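Local coordinates for protein Crov588 (Cafeteriavirus, PDB 6NYR) that is of unknown function but folds into a circular leucine-rich-repeat solenoid that might, like other such proteins, serve as a binding scaffold, at residues R238-Q243 / R260-Q265; F280-N285 / G303-Q308; Q286-N291 / E312-N317. All blocks are in the same frame, centred on the assembly; numbering follows the deposited sequence.

Contact 1 (R238-Q243 / R260-Q265)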
loop_
_atom_site.group_PDB
_atom_site.type_symbol
_atom_site.label_atom_id
_atom_site.label_comp_id
_atom_site.label_asym_id
_atom_site.label_seq_id
_atom_site.Cartn_x
_atom_site.Cartn_y
_atom_site.Cartn_z
ATOM N N ARG A 238 14.176 14.345 -15.327
ATOM C CA ARG A 238 15.452 14.225 -14.633
ATOM C C ARG A 238 16.411 15.339 -15.033
ATOM O O ARG A 238 16.994 16.012 -14.175
ATOM C CB ARG A 238 16.065 12.853 -14.919
ATOM C CG ARG A 238 17.312 12.544 -14.107
ATOM C CD ARG A 238 18.056 11.344 -14.672
ATOM N NE ARG A 238 19.287 11.061 -13.938
ATOM C CZ ARG A 238 20.491 11.540 -14.236
ATOM N NH1 ARG A 238 20.662 12.347 -15.269
ATOM N NH2 ARG A 238 21.530 11.204 -13.490
ATOM N N ASN A 239 16.600 15.538 -16.337
ATOM C CA ASN A 239 17.710 16.333 -16.840
ATOM C C ASN A 239 17.396 17.810 -17.037
ATOM O O ASN A 239 18.316 18.580 -17.336
ATOM C CB ASN A 239 18.192 15.761 -18.178
ATOM C CG ASN A 239 18.932 14.450 -18.024
ATOM O OD1 ASN A 239 19.100 13.943 -16.915
ATOM N ND2 ASN A 239 19.362 13.879 -19.145
ATOM N N PHE A 240 16.141 18.234 -16.905
ATOM C CA PHE A 240 15.837 19.638 -17.144
ATOM C C PHE A 240 16.613 20.520 -16.171
ATOM O O PHE A 240 16.476 20.381 -14.951
ATOM C CB PHE A 240 14.350 19.929 -17.009
ATOM C CG PHE A 240 14.032 21.396 -17.105
ATOM C CD1 PHE A 240 13.915 22.015 -18.335
ATOM C CD2 PHE A 240 13.893 22.163 -15.958
ATOM C CE1 PHE A 240 13.639 23.370 -18.421
ATOM C CE2 PHE A 240 13.619 23.512 -16.037
ATOM C CZ PHE A 240 13.492 24.118 -17.273
ATOM N N ASN A 241 17.409 21.440 -16.708
ATOM C CA ASN A 241 18.223 22.327 -15.890
ATOM C C ASN A 241 18.489 23.625 -16.656
ATOM O O ASN A 241 19.626 23.991 -16.957
ATOM C CB ASN A 241 19.528 21.643 -15.488
ATOM C CG ASN A 241 20.240 22.360 -14.353
ATOM O OD1 ASN A 241 19.629 23.145 -13.622
ATOM N ND2 ASN A 241 21.537 22.102 -14.202
ATOM N N GLN A 242 17.425 24.344 -16.996
ATOM C CA GLN A 242 17.533 25.629 -17.672
ATOM C C GLN A 242 16.970 26.726 -16.780
ATOM O O GLN A 242 16.076 26.483 -15.964
ATOM C CB GLN A 242 16.779 25.635 -19.009
ATOM C CG GLN A 242 17.325 24.655 -20.019
ATOM C CD GLN A 242 18.733 25.003 -20.447
ATOM O OE1 GLN A 242 19.041 26.165 -20.726
ATOM N NE2 GLN A 242 19.604 24.002 -20.477
ATOM N N GLN A 243 17.495 27.938 -16.940
ATOM C CA GLN A 243 16.978 29.063 -16.175
ATOM C C GLN A 243 15.559 29.424 -16.593
ATOM O O GLN A 243 15.214 29.416 -17.779
ATOM C CB GLN A 243 17.872 30.294 -16.305
ATOM C CG GLN A 243 18.937 30.365 -15.236
ATOM C CD GLN A 243 19.367 31.793 -14.946
ATOM O OE1 GLN A 243 18.964 32.729 -15.639
ATOM N NE2 GLN A 243 20.140 31.971 -13.880
ATOM N N ARG A 260 15.466 15.747 -11.074
ATOM C CA ARG A 260 16.727 15.579 -10.360
ATOM C C ARG A 260 17.662 16.770 -10.544
ATOM O O ARG A 260 18.157 17.339 -9.563
ATOM C CB ARG A 260 17.409 14.287 -10.824
ATOM C CG ARG A 260 18.775 14.050 -10.195
ATOM C CD ARG A 260 19.298 12.651 -10.497
ATOM N NE ARG A 260 20.592 12.419 -9.863
ATOM C CZ ARG A 260 21.754 12.825 -10.367
ATOM N NH1 ARG A 260 21.785 13.482 -11.517
ATOM N NH2 ARG A 260 22.882 12.571 -9.724
ATOM N N ASN A 261 17.911 17.169 -11.791
ATOM C CA ASN A 261 19.077 17.984 -12.097
ATOM C C ASN A 261 18.841 19.489 -12.033
ATOM O O ASN A 261 19.813 20.246 -12.132
ATOM C CB ASN A 261 19.605 17.638 -13.499
ATOM C CG ASN A 261 20.245 16.264 -13.571
ATOM O OD1 ASN A 261 20.348 15.553 -12.565
ATOM N ND2 ASN A 261 20.674 15.880 -14.769
ATOM N N PHE A 262 17.606 19.955 -11.888
ATOM C CA PHE A 262 17.392 21.396 -11.874
ATOM C C PHE A 262 18.122 22.026 -10.692
ATOM O O PHE A 262 17.873 21.668 -9.537
ATOM C CB PHE A 262 15.914 21.744 -11.799
ATOM C CG PHE A 262 15.658 23.220 -11.711
ATOM C CD1 PHE A 262 15.573 23.992 -12.858
ATOM C CD2 PHE A 262 15.534 23.844 -10.484
ATOM C CE1 PHE A 262 15.343 25.353 -12.782
ATOM C CE2 PHE A 262 15.308 25.204 -10.399
ATOM C CZ PHE A 262 15.211 25.960 -11.551
ATOM N N ASN A 263 19.000 22.982 -10.975
ATOM C CA ASN A 263 19.800 23.631 -9.948
ATOM C C ASN A 263 20.134 25.053 -10.400
ATOM O O ASN A 263 21.280 25.476 -10.468
ATOM C CB ASN A 263 21.062 22.815 -9.674
ATOM C CG ASN A 263 21.774 23.260 -8.411
ATOM O OD1 ASN A 263 21.213 23.996 -7.593
ATOM N ND2 ASN A 263 23.010 22.814 -8.238
ATOM N N GLN A 264 19.097 25.824 -10.717
ATOM C CA GLN A 264 19.245 27.199 -11.170
ATOM C C GLN A 264 18.701 28.165 -10.125
ATOM O O GLN A 264 17.805 27.827 -9.347
ATOM C CB GLN A 264 18.509 27.432 -12.495
ATOM C CG GLN A 264 19.043 26.611 -13.651
ATOM C CD GLN A 264 20.483 26.944 -13.989
ATOM O OE1 GLN A 264 20.885 28.114 -13.994
ATOM N NE2 GLN A 264 21.272 25.915 -14.264
ATOM N N GLN A 265 19.269 29.367 -10.101
ATOM C CA GLN A 265 18.753 30.419 -9.241
ATOM C C GLN A 265 17.355 30.824 -9.696
ATOM O O GLN A 265 17.071 30.890 -10.895
ATOM C CB GLN A 265 19.674 31.635 -9.274
ATOM C CG GLN A 265 21.061 31.414 -8.704
ATOM C CD GLN A 265 22.001 32.560 -9.037
ATOM O OE1 GLN A 265 21.597 33.543 -9.663
ATOM N NE2 GLN A 265 23.255 32.444 -8.612
HETATM O O HOH W 1 21.614 30.323 -12.180
#

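Contact 2 (F280-N285 / G303-Q308)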
loop_
_atom_site.group_PDB
_atom_site.type_symbol
_atom_site.label_atom_id
_atom_site.label_comp_id
_atom_site.label_asym_id
_atom_site.label_seq_id
_atom_site.Cartn_x
_atom_site.Cartn_y
_atom_site.Cartn_z
ATOM N N PHE A 280 10.963 20.325 -5.220
ATOM C CA PHE A 280 12.277 20.398 -5.840
ATOM C C PHE A 280 12.837 18.991 -6.019
ATOM O O PHE A 280 12.452 18.048 -5.322
ATOM C CB PHE A 280 13.249 21.243 -5.005
ATOM C CG PHE A 280 12.996 22.719 -5.088
ATOM C CD1 PHE A 280 13.348 23.434 -6.221
ATOM C CD2 PHE A 280 12.416 23.394 -4.029
ATOM C CE1 PHE A 280 13.117 24.793 -6.301
ATOM C CE2 PHE A 280 12.184 24.759 -4.100
ATOM C CZ PHE A 280 12.536 25.458 -5.237
ATOM N N GLY A 281 13.768 18.867 -6.966
ATOM C CA GLY A 281 14.439 17.612 -7.217
ATOM C C GLY A 281 15.684 17.463 -6.365
ATOM O O GLY A 281 16.018 18.308 -5.537
ATOM N N ASN A 282 16.388 16.355 -6.597
ATOM C CA ASN A 282 17.498 15.982 -5.727
ATOM C C ASN A 282 18.559 17.075 -5.653
ATOM O O ASN A 282 19.076 17.369 -4.569
ATOM C CB ASN A 282 18.122 14.672 -6.213
ATOM C CG ASN A 282 18.895 13.958 -5.123
ATOM O OD1 ASN A 282 19.907 14.459 -4.637
ATOM N ND2 ASN A 282 18.429 12.773 -4.747
ATOM N N ASN A 283 18.887 17.701 -6.787
ATOM C CA ASN A 283 20.086 18.520 -6.859
ATOM C C ASN A 283 19.872 19.995 -6.560
ATOM O O ASN A 283 20.864 20.725 -6.442
ATOM C CB ASN A 283 20.733 18.443 -8.249
ATOM C CG ASN A 283 21.354 17.107 -8.533
ATOM O OD1 ASN A 283 21.425 16.241 -7.660
ATOM N ND2 ASN A 283 21.823 16.926 -9.760
ATOM N N PHE A 284 18.635 20.471 -6.465
ATOM C CA PHE A 284 18.438 21.898 -6.258
ATOM C C PHE A 284 19.087 22.333 -4.949
ATOM O O PHE A 284 18.785 21.787 -3.883
ATOM C CB PHE A 284 16.959 22.258 -6.250
ATOM C CG PHE A 284 16.708 23.715 -5.986
ATOM C CD1 PHE A 284 16.818 24.646 -7.007
ATOM C CD2 PHE A 284 16.368 24.155 -4.718
ATOM C CE1 PHE A 284 16.595 25.987 -6.767
ATOM C CE2 PHE A 284 16.143 25.496 -4.473
ATOM C CZ PHE A 284 16.257 26.411 -5.500
ATOM N N ASN A 285 19.960 23.332 -5.030
ATOM C CA ASN A 285 20.704 23.791 -3.864
ATOM C C ASN A 285 21.085 25.260 -4.052
ATOM O O ASN A 285 22.234 25.663 -3.870
ATOM C CB ASN A 285 21.928 22.904 -3.628
ATOM C CG ASN A 285 22.516 23.090 -2.244
ATOM O OD1 ASN A 285 21.881 23.680 -1.366
ATOM N ND2 ASN A 285 23.722 22.575 -2.034
ATOM N N GLY A 303 14.528 18.978 -2.145
ATOM C CA GLY A 303 15.243 17.774 -2.509
ATOM C C GLY A 303 16.405 17.486 -1.571
ATOM O O GLY A 303 16.749 18.277 -0.698
ATOM N N ASN A 304 17.050 16.339 -1.804
ATOM C CA ASN A 304 18.003 15.818 -0.829
ATOM C C ASN A 304 19.229 16.711 -0.685
ATOM O O ASN A 304 19.845 16.728 0.385
ATOM C CB ASN A 304 18.410 14.392 -1.205
ATOM C CG ASN A 304 17.323 13.377 -0.886
ATOM O OD1 ASN A 304 16.641 13.485 0.138
ATOM N ND2 ASN A 304 17.163 12.382 -1.752
ATOM N N ASN A 305 19.605 17.455 -1.727
ATOM C CA ASN A 305 20.814 18.267 -1.661
ATOM C C ASN A 305 20.587 19.688 -1.156
ATOM O O ASN A 305 21.564 20.370 -0.822
ATOM C CB ASN A 305 21.488 18.360 -3.036
ATOM C CG ASN A 305 22.094 17.056 -3.480
ATOM O OD1 ASN A 305 21.996 16.042 -2.787
ATOM N ND2 ASN A 305 22.725 17.067 -4.652
ATOM N N PHE A 306 19.345 20.162 -1.087
ATOM C CA PHE A 306 19.121 21.545 -0.686
ATOM C C PHE A 306 19.666 21.794 0.715
ATOM O O PHE A 306 19.332 21.075 1.660
ATOM C CB PHE A 306 17.636 21.897 -0.720
ATOM C CG PHE A 306 17.350 23.299 -0.273
ATOM C CD1 PHE A 306 17.475 24.358 -1.159
ATOM C CD2 PHE A 306 16.972 23.563 1.034
ATOM C CE1 PHE A 306 17.222 25.650 -0.753
ATOM C CE2 PHE A 306 16.718 24.858 1.445
ATOM C CZ PHE A 306 16.842 25.902 0.550
ATOM N N ASN A 307 20.495 22.829 0.852
ATOM C CA ASN A 307 21.090 23.142 2.145
ATOM C C ASN A 307 21.502 24.608 2.207
ATOM O O ASN A 307 22.601 24.933 2.663
ATOM C CB ASN A 307 22.298 22.238 2.412
ATOM C CG ASN A 307 22.770 22.302 3.857
ATOM O OD1 ASN A 307 22.048 22.770 4.737
ATOM N ND2 ASN A 307 23.985 21.823 4.106
ATOM N N GLN A 308 20.624 25.497 1.756
ATOM C CA GLN A 308 20.858 26.934 1.814
ATOM C C GLN A 308 20.009 27.542 2.921
ATOM O O GLN A 308 18.875 27.109 3.161
ATOM C CB GLN A 308 20.552 27.596 0.471
ATOM C CG GLN A 308 21.419 27.065 -0.660
ATOM C CD GLN A 308 22.901 27.333 -0.435
ATOM O OE1 GLN A 308 23.311 28.469 -0.184
ATOM N NE2 GLN A 308 23.707 26.282 -0.507
#

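Contact 3 (Q286-N291 / E312-N317)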
loop_
_atom_site.group_PDB
_atom_site.type_symbol
_atom_site.label_atom_id
_atom_site.label_comp_id
_atom_site.label_asym_id
_atom_site.label_seq_id
_atom_site.Cartn_x
_atom_site.Cartn_y
_atom_site.Cartn_z
ATOM N N GLN A 286 20.108 26.078 -4.425
ATOM C CA GLN A 286 20.292 27.508 -4.615
ATOM C C GLN A 286 19.585 28.281 -3.509
ATOM O O GLN A 286 18.549 27.854 -2.990
ATOM C CB GLN A 286 19.753 27.950 -5.979
ATOM C CG GLN A 286 20.455 27.329 -7.182
ATOM C CD GLN A 286 21.936 27.660 -7.227
ATOM O OE1 GLN A 286 22.333 28.799 -6.995
ATOM N NE2 GLN A 286 22.758 26.665 -7.535
ATOM N N ILE A 287 20.164 29.422 -3.139
ATOM C CA ILE A 287 19.574 30.252 -2.099
ATOM C C ILE A 287 18.245 30.809 -2.588
ATOM O O ILE A 287 18.114 31.231 -3.745
ATOM C CB ILE A 287 20.541 31.378 -1.705
ATOM C CG1 ILE A 287 19.995 32.175 -0.520
ATOM C CG2 ILE A 287 20.775 32.325 -2.874
ATOM C CD1 ILE A 287 20.087 31.449 0.802
ATOM N N ILE A 288 17.244 30.790 -1.710
ATOM C CA ILE A 288 15.949 31.421 -1.953
ATOM C C ILE A 288 15.856 32.654 -1.064
ATOM O O ILE A 288 15.983 32.552 0.162
ATOM C CB ILE A 288 14.780 30.452 -1.699
ATOM C CG1 ILE A 288 14.972 29.201 -2.560
ATOM C CG2 ILE A 288 13.451 31.132 -1.969
ATOM C CD1 ILE A 288 13.823 28.227 -2.520
ATOM N N THR A 289 15.633 33.813 -1.678
ATOM C CA THR A 289 15.623 35.078 -0.965
ATOM C C THR A 289 14.184 35.585 -0.782
ATOM O O THR A 289 13.223 34.809 -0.856
ATOM C CB THR A 289 16.529 36.081 -1.697
ATOM O OG1 THR A 289 16.055 36.284 -3.034
ATOM C CG2 THR A 289 17.962 35.560 -1.737
ATOM N N GLU A 290 14.030 36.898 -0.577
ATOM C CA GLU A 290 12.902 37.405 0.200
ATOM C C GLU A 290 11.563 37.235 -0.509
ATOM O O GLU A 290 10.658 36.572 0.012
ATOM C CB GLU A 290 13.132 38.881 0.549
ATOM C CG GLU A 290 13.516 39.129 1.998
ATOM C CD GLU A 290 13.194 40.540 2.463
ATOM O OE1 GLU A 290 12.522 41.287 1.717
ATOM O OE2 GLU A 290 13.609 40.905 3.585
ATOM N N ASN A 291 11.397 37.855 -1.674
ATOM C CA ASN A 291 10.085 37.880 -2.312
ATOM C C ASN A 291 10.060 36.997 -3.552
ATOM O O ASN A 291 9.592 37.411 -4.618
ATOM C CB ASN A 291 9.696 39.321 -2.655
ATOM C CG ASN A 291 9.472 40.174 -1.414
ATOM O OD1 ASN A 291 10.340 40.952 -1.011
ATOM N ND2 ASN A 291 8.304 40.026 -0.800
ATOM N N GLU A 312 14.522 35.574 7.351
ATOM C CA GLU A 312 13.203 36.140 7.587
ATOM C C GLU A 312 12.507 36.499 6.281
ATOM O O GLU A 312 13.144 36.810 5.272
ATOM C CB GLU A 312 13.302 37.403 8.450
ATOM C CG GLU A 312 13.746 37.202 9.879
ATOM C CD GLU A 312 13.674 38.495 10.685
ATOM O OE1 GLU A 312 13.524 39.575 10.072
ATOM O OE2 GLU A 312 13.761 38.431 11.928
ATOM N N ASN A 313 11.174 36.430 6.314
ATOM C CA ASN A 313 10.332 36.900 5.216
ATOM C C ASN A 313 10.731 36.246 3.900
ATOM O O ASN A 313 10.670 36.855 2.828
ATOM C CB ASN A 313 10.390 38.423 5.129
ATOM C CG ASN A 313 9.965 39.090 6.430
ATOM O OD1 ASN A 313 8.903 38.786 6.978
ATOM N ND2 ASN A 313 10.802 39.986 6.937
ATOM N N VAL A 314 11.131 34.983 3.989
ATOM C CA VAL A 314 11.373 34.147 2.823
ATOM C C VAL A 314 10.240 33.148 2.627
ATOM O O VAL A 314 9.714 32.997 1.525
ATOM C CB VAL A 314 12.732 33.423 2.945
ATOM C CG1 VAL A 314 12.882 32.399 1.827
ATOM C CG2 VAL A 314 13.876 34.418 2.919
ATOM N N LEU A 315 9.853 32.457 3.695
ATOM C CA LEU A 315 8.710 31.553 3.655
ATOM C C LEU A 315 7.420 32.355 3.763
ATOM O O LEU A 315 7.275 33.164 4.685
ATOM C CB LEU A 315 8.798 30.540 4.787
ATOM C CG LEU A 315 10.028 29.629 4.754
ATOM C CD1 LEU A 315 10.051 28.700 5.951
ATOM C CD2 LEU A 315 10.049 28.833 3.457
ATOM N N PRO A 316 6.474 32.168 2.846
ATOM C CA PRO A 316 5.239 32.959 2.896
ATOM C C PRO A 316 4.343 32.527 4.047
ATOM O O PRO A 316 4.474 31.436 4.609
ATOM C CB PRO A 316 4.574 32.690 1.542
ATOM C CG PRO A 316 5.129 31.379 1.086
ATOM C CD PRO A 316 6.479 31.191 1.738
ATOM N N ASN A 317 3.417 33.416 4.398
ATOM C CA ASN A 317 2.508 33.172 5.508
ATOM C C ASN A 317 1.377 32.221 5.151
ATOM O O ASN A 317 0.560 31.902 6.020
ATOM C CB ASN A 317 1.937 34.500 5.999
ATOM C CG ASN A 317 2.965 35.332 6.740
ATOM O OD1 ASN A 317 3.462 34.929 7.795
ATOM N ND2 ASN A 317 3.295 36.496 6.190
#

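Contact 1 (R238-Q243 / R260-Q265)
Hydrogen bonds join the two segments at two levels. N261 N donates to R238 O at 2.8 Å, nearly along the C=O axis, linking backbone to backbone. Further along, the N241 side chain runs anti to its own backbone N (chi1 -165°) and carries OD1 across to N263 N at 2.7 Å; the donor stands above the carbonyl plane. Q264, bent at chi2, crosses this amide at about a right angle and adds a weak bond from NE2 to the same OD1. N241 N in turn donates to OD1 of N219, so each asparagine ties its coil to the next. Such asparagine-to-backbone bonding from coil to coil is characteristic of the leucine-rich-repeat solenoid, here built from FNIP repeats. Apolar packing comes from F240 and F262, which lie side by side and point the same way, with CE2 of F240 3.8 Å from CD1 of F262. Like charges meet at the arginine end. The extended R238 and R260 run alongside one another, their guanidinium planes 8° apart, and R238 NH2 lies only 3.0 Å from R260 NH1. NH1 of R238 donates to its neighbour N239 OD1, which probably helps hold that guanidinium in place despite the likely repulsion. At the exposed far end one water accepts from Q243 NE2 at 2.8 Å and donates to Q264 OE1 at 2.9 Å, while also accepting a longer bond from Q265 N.

Contact 2 (F280-N285 / G303-Q308)
With CG anti to the backbone N (chi1 -164°), N285 swings its amide across to the next coil, while F284 and F306, both at chi1 178°, send their rings the same way. N285 OD1 is gripped twice: N307 N donates at 2.8 Å and Q308 NE2 at 3.3 Å. Both donors sit above the carbonyl plane, and the Q308 amide, folded back at chi2, crosses that of N285 at about a right angle while keeping OD1 in its own plane. The two bonds together should fix the rotation of the asparagine. N307 repeats the gesture one coil on, its OD1 accepting from N329 N.

The phenylalanines meet rim to rim, neither over the face of the other. Their planes are only 3° apart, and F284 CD2 touches F306 CD1 at 3.7 Å. F280 closes on this row from within its own segment, its CE1 lying 3.4 Å above the centre of the F284 ring. Set rim beside rim from coil to coil, such rings form the phenylalanine spine of a leucine-rich-repeat solenoid, filling the interior just past each short strand.

Beside the spine the backbones join directly. N305 N donates to N282 O at 2.9 Å, nearly along the C=O axis, from a type I turn that runs from G303 to F306 and is closed by F306 N bonding to G303 O. G303 CA comes up against G281 O at 3.2 Å in an almost straight C-H...O contact, so the coils lie close at this corner. The side chains of N283 and N305 run side by side, their amide planes nearly parallel, and N305 OD1 also bonds a glycerol that probably came from the crystallisation liquor.

Contact 3 (Q286-N291 / E312-N317)
Q286 NE2 is the best-held polar atom, gripped by one hydrogen bond, to OD1 of N263 in the preceding coil; between 286-291 and 312-317 themselves no hydrogen bond forms. V314 and E290 bury most of the contact. V314 CG1, anti to the backbone N (chi1 172°), reaches the I288 carbonyl oxygen at 3.5 Å and the T289 carbonyl oxygen at 3.6 Å. The same methyl meets I288 CG2 at 4.0 Å, the two side chains crossing obliquely. I288 and V314 are buried beneath a more exposed outer loop. This is the outward-facing return of adjacent repeats in the solenoid, where irregular loops pack coil on coil. At the surface E290 passes the turn made by N313, whose backbone is in the left-handed region, and E290 CG lies 3.7 Å from N313 O. E290 O comes to 2.8 Å from N313 O, a probably unfavourable approach of two acceptors, though E290 CA makes a C-H...O contact with N313 O at 3.5 Å. With the carboxylates of E290 and E312 also on the same side, cohesion between the loops probably owes more to the buried aliphatic groups than to polar attraction.

Overall arrangement
Contact 1 joins one pair of neighbouring coils; contacts 2 and 3 join a later pair, their segments alternating along the chain. Contact 1 and contact 2 have centres about 11 Å apart and are coupled directly: R260 O accepts from N283 N, and N263 OD1 from N285 N, both at 2.9 Å. Segment 286-291 continues straight on from 280-285, so contacts 2 and 3 meet that pair at different depths, their centres about 16 Å apart; F306 CE1 packs against Q286 O. Contact 3 lies farthest from the chain centre, about 36 Å against 27 Å for contact 2. No active site is known, and the glycerol at N305 probably comes from the crystallisation liquor.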